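Local coordinates for molybdopterin-guanine dinucleotide biosynthesis protein A (MobA) (PDB 3NGW) that probably binds GTP and transfers its GMP part to molybdopterin in the making of the molybdenum cofactor, at residues Glu61-Asp65 against His77-His82; Gly84-Val88 against Leu101-Tyr105; Cys113-Ile117 against Ala128-Ala134. All coordinates share one frame. Residues are numbered along the deposited sequence.

All three contacts reach the same mixed sheet of the MobA-like domain. Interaction 1 sets helix 72-83 beside edge strand 62-63 and is only partly buried. Exposed Glu-61 and His-82 meet there with a water, and a buried His-Asp pair closes the other end. Interaction 2 is buried and mostly apolar: helix 98-111 packs on strand 86-90. Interaction 3 is also buried, but mainly backbone hydrogen bonds join its strands. Interactions 2 and 3 are the closest, with centres about 8 Å apart, because strands 86-90 and 129-130 are neighbours in the sheet. Leu-80 of helix 72-83 touches both, through Cys-86 and through the backbone of Tyr-130 and Ala-131.

Interaction 1: residues Glu61-Asp65 against His77-His82; sequences EFIWD and HAALRH
Ile-63, His-82 and Ala-78 carry most of this contact. Residues 61-65 are extended, with strand 62-63 at the sheet edge beside strand 40-44. Residues 77-82 are regular helix. The nearest CA atoms of the two segments are those of Asp-65 and Ala-78, 4.8 Å apart. Ile-63 points toward the helix in a p,t rotamer. Its CD1 lies 3.8 Å from His-82 CB and 4.2 Å from Ala-79 CA. Its CG2 makes a CH-pi contact over the His-82 ring, 4.1 Å from the centroid. The t rotamer of His-82 brings its NE2 to 3.3 Å from Glu-61 OE2, a weak hydrogen bond. A water 2.7 Å from both Glu-61 OE2 and His-82 NE2 bridges the pair. Small Ala-78 lets the loop come close: its CB is 3.8 Å from Asp-65 CA. Beside it, His-77 ND1 donates to Asp-65 OD1 at 3.2 Å, while Asp-65 OD2 accepts from Gly-69 N. This is helix-on-sheet packing at the margin of the alpha-beta domain. The well-aligned His-carboxylate bond is buried. The weak one is exposed, where water shares its polar groups, so the apolar contacts and the His-77 bond are the better-defined part.

Interaction 2: residues Gly84-Val88 against Leu101-Tyr105; sequences GSCVV and LEHLY
Val-87 lies at the middle of this strand-on-helix contact. Strand 86-88 and helix 101-105 approach to 8.4 Å between axes, and their directions differ by 131°. The nearest CA atoms are those of Val-87 and Tyr-105, 5.9 Å apart. Before the strand, Gly-84 leaves helix 72-83 with phi 87° and psi -147°. A CB there would jam against the preceding carbonyl. Val-87 takes the m rotamer and points at the helix. Its CG1 lies 3.5 Å from Tyr-105 CB and 4.3 Å from Leu-104 CB. Its CB is 3.7 Å from Leu-101 CD2. Cys-86 and Val-88 point away, to the other face of the sheet, where Leu-80 of helix 72-83 meets Cys-86. Helices thus cover both faces of the central strand 86-90, the three-layer alpha-beta-alpha build of a GT-A-like, Rossmann-type nucleotidyltransferase domain. Leu-101 leaves the helix sideways, and its m,t rotamer carries CD2 to Val-87. Tyr-105 also starts sideways. With chi1 at -167° and chi2 at 71°, its ring reaches along the strand and turns an edge to it, so that CE1 is 3.6 Å from Cys-86 CA. The ring's hydroxyl OH ends 3.2 Å from Ser-85 OG. Ser-85, in the p rotamer, has its OG hydrogen-bonded to Glu-109 OE2, further along helix 98-111.

Interaction 3: residues Cys113-Ile117 against Ala128-Ala134; sequences CDALI and AYYAESA
Strand 115-117 runs antiparallel to strand 129-130. Ala-115 and Tyr-130 form a non-hydrogen-bonded pair, CA atoms 4.3 Å apart. Leu-116 and Tyr-129 form the hydrogen-bonded pair. Leu-116 N donates to Tyr-129 O at 2.8 Å, and Tyr-129 N donates to Leu-116 O at 2.9 Å, though that oxygen is less surely placed. Beyond the bridged pairs, Ala-131 N donates to Asp-114 O at 2.8 Å, nearly straight. The two strands make a beta hairpin within the mixed sheet: strand 129-130 runs antiparallel to strand 86-90, and strand 115-119 runs parallel to strand 158-162. On its outer flanks backbone hydrogen bonds join Ala-128 to Val-88, and Ala-115 and Ile-117 to Val-159. Past the strand, residues 132-134 form a 3-10 turn, with Ala-134 N donating to Ala-131 O at 3.1 Å. This turn brings Ser-133 OG to Asp-114 OD1, to which it donates at 2.7 Å. Asp-114 OD2 accepts from Asn-157 N. Tyr-129, chi1 t, lies on the Leu-116 face, its CB 3.9 Å from Leu-116 CB, and its OH is hydrogen-bonded to Glu-109 OE2. On the other face Tyr-130, chi1 m, places CD2 3.8 Å from Ala-115 CB, and its OH is hydrogen-bonded to Pro-125 O.

Interaction 1: residues Glu61-Asp65 against His77-His82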
loop_
_atom_site.group_PDB
_atom_site.type_symbol
_atom_site.label_atom_id
_atom_site.label_comp_id
_atom_site.label_asym_id
_atom_site.label_seq_id
_atom_site.Cartn_x
_atom_site.Cartn_y
_atom_site.Cartn_z
ATOM N N GLU A 61 13.853 6.122 0.559
ATOM C CA GLU A 61 14.285 4.741 0.416
ATOM C C GLU A 61 13.413 3.988 -0.606
ATOM O O GLU A 61 12.262 3.660 -0.324
ATOM C CB GLU A 61 14.221 4.070 1.795
ATOM C CG GLU A 61 14.623 2.598 1.844
ATOM C CD GLU A 61 16.044 2.377 2.352
ATOM O OE1 GLU A 61 16.985 2.915 1.735
ATOM O OE2 GLU A 61 16.215 1.659 3.362
ATOM N N PHE A 62 13.955 3.735 -1.796
ATOM C CA PHE A 62 13.225 3.012 -2.832
ATOM C C PHE A 62 13.773 1.612 -2.985
ATOM O O PHE A 62 14.952 1.427 -3.277
ATOM C CB PHE A 62 13.307 3.728 -4.181
ATOM C CG PHE A 62 12.648 5.066 -4.192
ATOM C CD1 PHE A 62 13.414 6.227 -4.113
ATOM C CD2 PHE A 62 11.265 5.172 -4.235
ATOM C CE1 PHE A 62 12.818 7.482 -4.083
ATOM C CE2 PHE A 62 10.654 6.423 -4.205
ATOM C CZ PHE A 62 11.438 7.586 -4.123
ATOM N N ILE A 63 12.909 0.624 -2.793
ATOM C CA ILE A 63 13.314 -0.769 -2.897
ATOM C C ILE A 63 12.488 -1.507 -3.963
ATOM O O ILE A 63 11.560 -0.942 -4.544
ATOM C CB ILE A 63 13.172 -1.464 -1.515
ATOM C CG1 ILE A 63 11.705 -1.477 -1.069
ATOM C CG2 ILE A 63 13.996 -0.703 -0.478
ATOM C CD1 ILE A 63 11.454 -2.290 0.188
ATOM N N TRP A 64 12.828 -2.768 -4.209
ATOM C CA TRP A 64 12.135 -3.571 -5.204
ATOM C C TRP A 64 12.329 -5.050 -4.876
ATOM O O TRP A 64 13.222 -5.396 -4.102
ATOM C CB TRP A 64 12.694 -3.248 -6.594
ATOM C CG TRP A 64 14.159 -3.585 -6.751
ATOM C CD1 TRP A 64 14.689 -4.791 -7.123
ATOM C CD2 TRP A 64 15.278 -2.722 -6.496
ATOM N NE1 TRP A 64 16.064 -4.731 -7.116
ATOM C CE2 TRP A 64 16.450 -3.472 -6.737
ATOM C CE3 TRP A 64 15.402 -1.387 -6.092
ATOM C CZ2 TRP A 64 17.727 -2.940 -6.582
ATOM C CZ3 TRP A 64 16.676 -0.852 -5.938
ATOM C CH2 TRP A 64 17.824 -1.630 -6.185
ATOM N N ASP A 65 11.489 -5.917 -5.447
ATOM C CA ASP A 65 11.591 -7.361 -5.212
ATOM C C ASP A 65 12.895 -7.877 -5.819
ATOM O O ASP A 65 13.094 -7.802 -7.033
ATOM C CB ASP A 65 10.406 -8.094 -5.844
ATOM C CG ASP A 65 10.305 -9.551 -5.390
ATOM O OD1 ASP A 65 9.977 -9.790 -4.205
ATOM O OD2 ASP A 65 10.559 -10.457 -6.210
ATOM N N HIS A 77 5.835 -8.644 -0.211
ATOM C CA HIS A 77 6.896 -9.591 0.115
ATOM C C HIS A 77 8.236 -8.873 0.207
ATOM O O HIS A 77 9.003 -9.093 1.140
ATOM C CB HIS A 77 6.967 -10.688 -0.959
ATOM C CG HIS A 77 8.144 -11.604 -0.822
ATOM N ND1 HIS A 77 9.295 -11.457 -1.567
ATOM C CD2 HIS A 77 8.356 -12.669 -0.008
ATOM C CE1 HIS A 77 10.164 -12.391 -1.220
ATOM N NE2 HIS A 77 9.620 -13.139 -0.276
ATOM N N ALA A 78 8.502 -8.012 -0.769
ATOM C CA ALA A 78 9.743 -7.255 -0.803
ATOM C C ALA A 78 9.913 -6.439 0.474
ATOM O O ALA A 78 10.997 -6.406 1.063
ATOM C CB ALA A 78 9.760 -6.329 -2.021
ATOM N N ALA A 79 8.849 -5.770 0.900
ATOM C CA ALA A 79 8.915 -4.964 2.118
ATOM C C ALA A 79 9.171 -5.847 3.341
ATOM O O ALA A 79 9.962 -5.494 4.206
ATOM C CB ALA A 79 7.618 -4.164 2.299
ATOM N N LEU A 80 8.501 -6.991 3.423
ATOM C CA LEU A 80 8.716 -7.871 4.559
ATOM C C LEU A 80 10.157 -8.366 4.615
ATOM O O LEU A 80 10.743 -8.460 5.698
ATOM C CB LEU A 80 7.754 -9.057 4.515
ATOM C CG LEU A 80 6.286 -8.643 4.655
ATOM C CD1 LEU A 80 5.414 -9.869 4.581
ATOM C CD2 LEU A 80 6.059 -7.906 5.971
ATOM N N ARG A 81 10.737 -8.672 3.454
ATOM C CA ARG A 81 12.121 -9.150 3.402
ATOM C C ARG A 81 13.114 -8.016 3.675
ATOM O O ARG A 81 14.256 -8.259 4.055
ATOM C CB ARG A 81 12.430 -9.774 2.032
ATOM C CG ARG A 81 11.622 -11.015 1.696
ATOM C CD ARG A 81 11.810 -12.122 2.719
ATOM N NE ARG A 81 11.121 -13.354 2.321
ATOM C CZ ARG A 81 10.851 -14.367 3.142
ATOM N NH1 ARG A 81 11.205 -14.310 4.422
ATOM N NH2 ARG A 81 10.230 -15.443 2.687
ATOM N N HIS A 82 12.671 -6.781 3.482
ATOM C CA HIS A 82 13.522 -5.620 3.706
ATOM C C HIS A 82 13.666 -5.221 5.170
ATOM O O HIS A 82 14.781 -5.059 5.660
ATOM C CB HIS A 82 12.998 -4.419 2.923
ATOM C CG HIS A 82 13.794 -3.174 3.142
ATOM N ND1 HIS A 82 15.094 -3.035 2.697
ATOM C CD2 HIS A 82 13.504 -2.035 3.811
ATOM C CE1 HIS A 82 15.566 -1.868 3.084
ATOM N NE2 HIS A 82 14.620 -1.239 3.763
HETATM O O HOH W 1 15.082 0.675 5.664
#

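Interaction 2: residues Gly84-Val88 against Leu101-Tyr105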
loop_
_atom_site.group_PDB
_atom_site.type_symbol
_atom_site.label_atom_id
_atom_site.label_comp_id
_atom_site.label_asym_id
_atom_site.label_seq_id
_atom_site.Cartn_x
_atom_site.Cartn_y
_atom_site.Cartn_z
ATOM N N GLY A 84 10.972 -6.364 7.787
ATOM C CA GLY A 84 10.010 -7.043 8.638
ATOM C C GLY A 84 8.566 -6.572 8.584
ATOM O O GLY A 84 8.080 -6.140 7.538
ATOM N N SER A 85 7.884 -6.664 9.726
ATOM C CA SER A 85 6.485 -6.267 9.845
ATOM C C SER A 85 6.311 -4.800 9.504
ATOM O O SER A 85 7.187 -3.974 9.772
ATOM C CB SER A 85 5.963 -6.534 11.265
ATOM O OG SER A 85 6.466 -5.591 12.205
ATOM N N CYS A 86 5.169 -4.482 8.911
ATOM C CA CYS A 86 4.871 -3.115 8.515
ATOM C C CYS A 86 3.422 -3.049 8.108
ATOM O O CYS A 86 2.732 -4.060 8.092
ATOM C CB CYS A 86 5.714 -2.729 7.304
ATOM S SG CYS A 86 5.397 -3.790 5.853
ATOM N N VAL A 87 2.975 -1.843 7.784
ATOM C CA VAL A 87 1.627 -1.627 7.298
ATOM C C VAL A 87 1.854 -1.238 5.849
ATOM O O VAL A 87 2.788 -0.491 5.546
ATOM C CB VAL A 87 0.900 -0.484 8.049
ATOM C CG1 VAL A 87 0.420 -0.976 9.400
ATOM C CG2 VAL A 87 1.834 0.702 8.218
ATOM N N VAL A 88 1.023 -1.771 4.956
ATOM C CA VAL A 88 1.141 -1.495 3.530
ATOM C C VAL A 88 0.096 -0.477 3.110
ATOM O O VAL A 88 -1.019 -0.464 3.618
ATOM C CB VAL A 88 0.966 -2.788 2.696
ATOM C CG1 VAL A 88 1.024 -2.471 1.206
ATOM C CG2 VAL A 88 2.056 -3.788 3.061
ATOM N N LEU A 101 -3.536 4.173 9.813
ATOM C CA LEU A 101 -2.379 3.286 9.705
ATOM C C LEU A 101 -1.799 2.958 11.067
ATOM O O LEU A 101 -1.533 1.796 11.379
ATOM C CB LEU A 101 -1.299 3.919 8.820
ATOM C CG LEU A 101 -1.501 3.753 7.307
ATOM C CD1 LEU A 101 -0.490 4.588 6.551
ATOM C CD2 LEU A 101 -1.357 2.282 6.937
ATOM N N GLU A 102 -1.597 3.990 11.876
ATOM C CA GLU A 102 -1.046 3.812 13.210
ATOM C C GLU A 102 -1.884 2.769 13.960
ATOM O O GLU A 102 -1.351 1.855 14.589
ATOM C CB GLU A 102 -1.054 5.150 13.956
ATOM C CG GLU A 102 0.152 5.353 14.855
ATOM C CD GLU A 102 1.139 6.377 14.313
ATOM O OE1 GLU A 102 2.361 6.201 14.538
ATOM O OE2 GLU A 102 0.696 7.368 13.682
ATOM N N HIS A 103 -3.203 2.896 13.876
ATOM C CA HIS A 103 -4.086 1.952 14.545
ATOM C C HIS A 103 -3.871 0.531 14.017
ATOM O O HIS A 103 -3.661 -0.400 14.795
ATOM C CB HIS A 103 -5.544 2.368 14.349
ATOM C CG HIS A 103 -6.524 1.491 15.064
ATOM N ND1 HIS A 103 -6.546 1.360 16.437
ATOM C CD2 HIS A 103 -7.511 0.692 14.595
ATOM C CE1 HIS A 103 -7.502 0.518 16.781
ATOM N NE2 HIS A 103 -8.103 0.097 15.681
ATOM N N LEU A 104 -3.914 0.371 12.694
ATOM C CA LEU A 104 -3.728 -0.937 12.075
ATOM C C LEU A 104 -2.441 -1.627 12.520
ATOM O O LEU A 104 -2.451 -2.821 12.828
ATOM C CB LEU A 104 -3.749 -0.808 10.545
ATOM C CG LEU A 104 -5.110 -0.453 9.933
ATOM C CD1 LEU A 104 -5.005 -0.331 8.420
ATOM C CD2 LEU A 104 -6.127 -1.536 10.314
ATOM N N TYR A 105 -1.342 -0.877 12.561
ATOM C CA TYR A 105 -0.045 -1.420 12.962
ATOM C C TYR A 105 -0.055 -1.900 14.404
ATOM O O TYR A 105 0.333 -3.033 14.704
ATOM C CB TYR A 105 1.048 -0.366 12.815
ATOM C CG TYR A 105 2.437 -0.940 12.914
ATOM C CD1 TYR A 105 2.948 -1.736 11.897
ATOM C CD2 TYR A 105 3.240 -0.694 14.029
ATOM C CE1 TYR A 105 4.227 -2.276 11.980
ATOM C CE2 TYR A 105 4.528 -1.231 14.126
ATOM C CZ TYR A 105 5.015 -2.023 13.095
ATOM O OH TYR A 105 6.281 -2.567 13.162
#

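Interaction 3: residues Cys113-Ile117 against Ala128-Ala134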
loop_
_atom_site.group_PDB
_atom_site.type_symbol
_atom_site.label_atom_id
_atom_site.label_comp_id
_atom_site.label_asym_id
_atom_site.label_seq_id
_atom_site.Cartn_x
_atom_site.Cartn_y
_atom_site.Cartn_z
ATOM N N CYS A 113 -0.847 -11.926 14.610
ATOM C CA CYS A 113 -1.405 -12.586 13.433
ATOM C C CYS A 113 -0.469 -12.347 12.264
ATOM O O CYS A 113 0.405 -11.494 12.347
ATOM C CB CYS A 113 -2.756 -11.966 13.104
ATOM S SG CYS A 113 -2.629 -10.174 12.871
ATOM N N ASP A 114 -0.651 -13.081 11.169
ATOM C CA ASP A 114 0.212 -12.870 10.013
ATOM C C ASP A 114 -0.175 -11.577 9.287
ATOM O O ASP A 114 0.674 -10.905 8.709
ATOM C CB ASP A 114 0.150 -14.053 9.049
ATOM C CG ASP A 114 0.599 -15.343 9.689
ATOM O OD1 ASP A 114 1.663 -15.353 10.343
ATOM O OD2 ASP A 114 -0.114 -16.350 9.529
ATOM N N ALA A 115 -1.452 -11.227 9.323
ATOM C CA ALA A 115 -1.921 -10.003 8.682
ATOM C C ALA A 115 -3.240 -9.531 9.283
ATOM O O ALA A 115 -4.071 -10.334 9.712
ATOM C CB ALA A 115 -2.079 -10.223 7.170
ATOM N N LEU A 116 -3.408 -8.217 9.326
ATOM C CA LEU A 116 -4.621 -7.591 9.831
ATOM C C LEU A 116 -5.104 -6.748 8.656
ATOM O O LEU A 116 -4.481 -5.739 8.311
ATOM C CB LEU A 116 -4.315 -6.689 11.032
ATOM C CG LEU A 116 -5.532 -5.920 11.569
ATOM C CD1 LEU A 116 -6.375 -6.866 12.387
ATOM C CD2 LEU A 116 -5.097 -4.738 12.419
ATOM N N ILE A 117 -6.209 -7.169 8.046
ATOM C CA ILE A 117 -6.747 -6.509 6.862
ATOM C C ILE A 117 -8.149 -5.945 7.050
ATOM O O ILE A 117 -9.069 -6.662 7.449
ATOM C CB ILE A 117 -6.758 -7.510 5.676
ATOM C CG1 ILE A 117 -5.331 -8.011 5.431
ATOM C CG2 ILE A 117 -7.334 -6.861 4.434
ATOM C CD1 ILE A 117 -5.222 -9.112 4.396
ATOM N N ALA A 128 -3.260 -2.572 4.824
ATOM C CA ALA A 128 -3.295 -3.433 6.004
ATOM C C ALA A 128 -1.922 -3.742 6.602
ATOM O O ALA A 128 -0.882 -3.417 6.034
ATOM C CB ALA A 128 -4.001 -4.736 5.658
ATOM N N TYR A 129 -1.956 -4.385 7.763
ATOM C CA TYR A 129 -0.767 -4.788 8.496
ATOM C C TYR A 129 -0.341 -6.201 8.088
ATOM O O TYR A 129 -1.176 -7.101 7.958
ATOM C CB TYR A 129 -1.065 -4.763 9.998
ATOM C CG TYR A 129 -0.048 -5.505 10.837
ATOM C CD1 TYR A 129 1.145 -4.898 11.241
ATOM C CD2 TYR A 129 -0.244 -6.846 11.160
ATOM C CE1 TYR A 129 2.121 -5.626 11.944
ATOM C CE2 TYR A 129 0.719 -7.570 11.850
ATOM C CZ TYR A 129 1.893 -6.960 12.236
ATOM O OH TYR A 129 2.830 -7.719 12.894
ATOM N N TYR A 130 0.958 -6.384 7.873
ATOM C CA TYR A 130 1.512 -7.688 7.521
ATOM C C TYR A 130 2.722 -7.909 8.420
ATOM O O TYR A 130 3.538 -7.006 8.600
ATOM C CB TYR A 130 1.957 -7.749 6.040
ATOM C CG TYR A 130 0.826 -7.730 5.016
ATOM C CD1 TYR A 130 0.272 -6.529 4.570
ATOM C CD2 TYR A 130 0.281 -8.920 4.527
ATOM C CE1 TYR A 130 -0.800 -6.515 3.666
ATOM C CE2 TYR A 130 -0.791 -8.910 3.630
ATOM C CZ TYR A 130 -1.324 -7.709 3.209
ATOM O OH TYR A 130 -2.401 -7.707 2.350
ATOM N N ALA A 131 2.816 -9.097 9.003
ATOM C CA ALA A 131 3.939 -9.438 9.863
ATOM C C ALA A 131 4.911 -10.243 9.013
ATOM O O ALA A 131 4.533 -10.768 7.967
ATOM C CB ALA A 131 3.466 -10.268 11.052
ATOM N N GLU A 132 6.158 -10.333 9.460
ATOM C CA GLU A 132 7.192 -11.079 8.750
ATOM C C GLU A 132 6.811 -12.538 8.538
ATOM O O GLU A 132 7.195 -13.159 7.543
ATOM C CB GLU A 132 8.495 -11.023 9.545
ATOM C CG GLU A 132 9.623 -11.844 8.962
ATOM C CD GLU A 132 10.915 -11.683 9.742
ATOM O OE1 GLU A 132 11.515 -10.587 9.679
ATOM O OE2 GLU A 132 11.325 -12.646 10.435
ATOM N N SER A 133 6.054 -13.080 9.483
ATOM C CA SER A 133 5.638 -14.479 9.438
ATOM C C SER A 133 4.761 -14.832 8.234
ATOM O O SER A 133 4.569 -16.012 7.929
ATOM C CB SER A 133 4.922 -14.835 10.737
ATOM O OG SER A 133 3.884 -13.910 11.030
ATOM N N ALA A 134 4.257 -13.803 7.556
ATOM C CA ALA A 134 3.411 -13.959 6.380
ATOM C C ALA A 134 4.214 -13.993 5.078
ATOM O O ALA A 134 3.685 -14.348 4.031
ATOM C CB ALA A 134 2.411 -12.820 6.329
#